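PDB 1DYP: kappa-carrageenase from Pseudoalteromonas carrageenovora, which cuts kappa-carrageenan internally by hydrolysing beta-1,4 linkages between D-galactose 4-sulfate and 3,6-anhydro-D-galactose. Local coordinates for residues S114-Y120 against M225-Q231. The protein carries 1 engineered substitution. Numbering follows the deposited sequence.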
loop_
_atom_site.group_PDB
_atom_site.type_symbol
_atom_site.label_atom_id
_atom_site.label_comp_id
_atom_site.label_asym_id
_atom_site.label_seq_id
_atom_site.Cartn_x
_atom_site.Cartn_y
_atom_site.Cartn_z
ATOM N N SER A 114 6.363 -3.457 6.977
ATOM C CA SER A 114 5.738 -3.968 5.773
ATOM C C SER A 114 5.764 -3.005 4.594
ATOM O O SER A 114 5.001 -2.031 4.553
ATOM C CB SER A 114 4.288 -4.362 6.055
ATOM O OG SER A 114 3.643 -4.800 4.867
ATOM N N PRO A 115 6.667 -3.250 3.632
ATOM C CA PRO A 115 6.763 -2.401 2.443
ATOM C C PRO A 115 5.443 -2.619 1.711
ATOM O O PRO A 115 4.951 -3.751 1.638
ATOM C CB PRO A 115 7.936 -3.004 1.678
ATOM C CG PRO A 115 8.808 -3.539 2.766
ATOM C CD PRO A 115 7.813 -4.170 3.717
ATOM N N ALA A 116 4.868 -1.554 1.173
ATOM C CA ALA A 116 3.596 -1.680 0.487
ATOM C C ALA A 116 3.504 -0.826 -0.766
ATOM O O ALA A 116 4.023 0.288 -0.820
ATOM C CB ALA A 116 2.456 -1.307 1.439
ATOM N N PHE A 117 2.846 -1.386 -1.772
ATOM C CA PHE A 117 2.589 -0.713 -3.033
ATOM C C PHE A 117 1.088 -0.926 -3.140
ATOM O O PHE A 117 0.610 -2.057 -3.228
ATOM C CB PHE A 117 3.349 -1.393 -4.176
ATOM C CG PHE A 117 3.048 -0.825 -5.536
ATOM C CD1 PHE A 117 2.830 0.540 -5.715
ATOM C CD2 PHE A 117 3.009 -1.658 -6.645
ATOM C CE1 PHE A 117 2.576 1.066 -6.981
ATOM C CE2 PHE A 117 2.760 -1.148 -7.915
ATOM C CZ PHE A 117 2.542 0.217 -8.085
ATOM N N TRP A 118 0.344 0.169 -3.103
ATOM C CA TRP A 118 -1.104 0.078 -3.114
ATOM C C TRP A 118 -1.734 1.371 -3.596
ATOM O O TRP A 118 -1.042 2.310 -3.977
ATOM C CB TRP A 118 -1.582 -0.233 -1.690
ATOM C CG TRP A 118 -1.086 0.755 -0.656
ATOM C CD1 TRP A 118 0.211 1.101 -0.406
ATOM C CD2 TRP A 118 -1.884 1.514 0.261
ATOM N NE1 TRP A 118 0.272 2.030 0.607
ATOM C CE2 TRP A 118 -1.001 2.302 1.033
ATOM C CE3 TRP A 118 -3.259 1.604 0.507
ATOM C CZ2 TRP A 118 -1.448 3.170 2.035
ATOM C CZ3 TRP A 118 -3.706 2.469 1.507
ATOM C CH2 TRP A 118 -2.800 3.239 2.256
HETATM N N MSE A 119 -3.056 1.403 -3.593
HETATM C CA MSE A 119 -3.780 2.596 -4.000
HETATM C C MSE A 119 -5.079 2.625 -3.218
HETATM O O MSE A 119 -5.676 1.581 -2.937
HETATM C CB MSE A 119 -4.039 2.595 -5.514
HETATM C CG MSE A 119 -4.862 1.427 -6.038
HETATM SE SE MSE A 119 -4.858 1.348 -7.975
HETATM C CE MSE A 119 -3.325 0.183 -8.201
ATOM N N TYR A 120 -5.508 3.819 -2.840
ATOM C CA TYR A 120 -6.729 3.937 -2.072
ATOM C C TYR A 120 -7.439 5.236 -2.365
ATOM O O TYR A 120 -6.823 6.224 -2.766
ATOM C CB TYR A 120 -6.434 3.832 -0.569
ATOM C CG TYR A 120 -5.639 4.980 0.022
ATOM C CD1 TYR A 120 -4.308 5.203 -0.343
ATOM C CD2 TYR A 120 -6.206 5.817 0.983
ATOM C CE1 TYR A 120 -3.563 6.226 0.244
ATOM C CE2 TYR A 120 -5.472 6.843 1.572
ATOM C CZ TYR A 120 -4.153 7.040 1.202
ATOM O OH TYR A 120 -3.423 8.047 1.802
HETATM N N MSE A 225 -8.500 6.219 -7.058
HETATM C CA MSE A 225 -7.532 5.905 -6.018
HETATM C C MSE A 225 -6.158 6.511 -6.268
HETATM O O MSE A 225 -5.703 6.593 -7.408
HETATM C CB MSE A 225 -7.411 4.385 -5.891
HETATM C CG MSE A 225 -8.748 3.698 -5.629
HETATM SE SE MSE A 225 -8.700 1.766 -5.784
HETATM C CE MSE A 225 -8.929 1.643 -7.694
ATOM N N ASN A 226 -5.515 6.944 -5.186
ATOM C CA ASN A 226 -4.176 7.525 -5.255
ATOM C C ASN A 226 -3.153 6.408 -5.148
ATOM O O ASN A 226 -3.210 5.598 -4.225
ATOM C CB ASN A 226 -3.943 8.520 -4.112
ATOM C CG ASN A 226 -4.903 9.685 -4.152
ATOM O OD1 ASN A 226 -6.070 9.559 -3.769
ATOM N ND2 ASN A 226 -4.423 10.829 -4.629
ATOM N N LEU A 227 -2.218 6.370 -6.092
ATOM C CA LEU A 227 -1.183 5.341 -6.104
ATOM C C LEU A 227 -0.185 5.640 -4.994
ATOM O O LEU A 227 0.362 6.740 -4.919
ATOM C CB LEU A 227 -0.484 5.321 -7.456
ATOM C CG LEU A 227 0.375 4.085 -7.709
ATOM C CD1 LEU A 227 -0.475 2.819 -7.579
ATOM C CD2 LEU A 227 0.980 4.193 -9.101
ATOM N N THR A 228 0.072 4.643 -4.156
ATOM C CA THR A 228 0.940 4.847 -3.009
ATOM C C THR A 228 2.029 3.808 -2.759
ATOM O O THR A 228 1.842 2.614 -2.976
ATOM C CB THR A 228 0.064 4.945 -1.740
ATOM O OG1 THR A 228 -1.031 5.836 -1.994
ATOM C CG2 THR A 228 0.860 5.461 -0.555
ATOM N N LEU A 229 3.175 4.299 -2.303
ATOM C CA LEU A 229 4.309 3.465 -1.927
ATOM C C LEU A 229 4.552 3.890 -0.482
ATOM O O LEU A 229 4.692 5.080 -0.195
ATOM C CB LEU A 229 5.530 3.781 -2.793
ATOM C CG LEU A 229 5.428 3.312 -4.249
ATOM C CD1 LEU A 229 6.394 4.097 -5.127
ATOM C CD2 LEU A 229 5.711 1.818 -4.316
ATOM N N SER A 230 4.568 2.936 0.439
ATOM C CA SER A 230 4.770 3.293 1.835
ATOM C C SER A 230 5.225 2.097 2.633
ATOM O O SER A 230 5.082 0.962 2.198
ATOM C CB SER A 230 3.465 3.823 2.437
ATOM O OG SER A 230 2.459 2.821 2.417
ATOM N N GLN A 231 5.783 2.357 3.807
ATOM C CA GLN A 231 6.228 1.276 4.667
ATOM C C GLN A 231 5.546 1.427 6.017
ATOM O O GLN A 231 5.689 2.449 6.689
ATOM C CB GLN A 231 7.748 1.300 4.820
ATOM C CG GLN A 231 8.280 0.146 5.645
ATOM C CD GLN A 231 9.746 -0.113 5.396
ATOM O OE1 GLN A 231 10.115 -0.756 4.411
ATOM N NE2 GLN A 231 10.594 0.394 6.282
HETATM O O HOH W 1 -6.603 8.607 -1.104
#
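Backbone pairing joins W118 to T228: W118 N donates to T228 O nearly straight (172°), and T228 N returns a 2.6 Å bond to W118 O. Reciprocal bonds also link A116 with S230 and Y120 with N226, which fixes strands 114-120 and 225-231 as antiparallel neighbours. N226 O is gripped twice, by Y120 N and by T228 OG1, from opposite faces of its carbonyl plane. A water donates to both Y120 O and N226 OD1 and so bridges the end of the ladder, while N226 ND2 is hydrogen-bonded to S91 O.

One direct side-chain hydrogen bond links the two strands: W118 NE1 donates to S230 OG at 2.9 Å, 15° out of the indole plane. With chi1 at 55°, CG of W118 sits between backbone N and carbonyl carbon, which lays the indole alongside T228; T228 CB makes a CH-pi contact, 4.0 Å from the centroid of the five-membered ring. T228 OG1 also meets the rim of the Y120 ring, 3.4 Å from CE1, while W118 CH2 lies over one face of that ring and the water over the other.

Apolar packing occupies the opposite face of the sheet. L229 CD2 comes within 3.4 Å of F117 CD1, L227 CD1 reaches F117 CE1, and M119, a selenomethionine, touches L227 through CE. A102 and I104 of strand 98-105 pack against F117, consistent with the core between the sheets of a GH16 beta-sandwich.

W118 also touches the nucleophile E137 and the active-site residue D139 on strand 133-139. Cutting W118 back to an alanine is likely to leave S230 OG without its indole donor and T228 and Y120 without their aromatic neighbour. The chemistry thus implies a polar, aromatic catalytic face, where S230 and T228 probably help hold the indole beside the active-site carboxylates, backed by a greasy one.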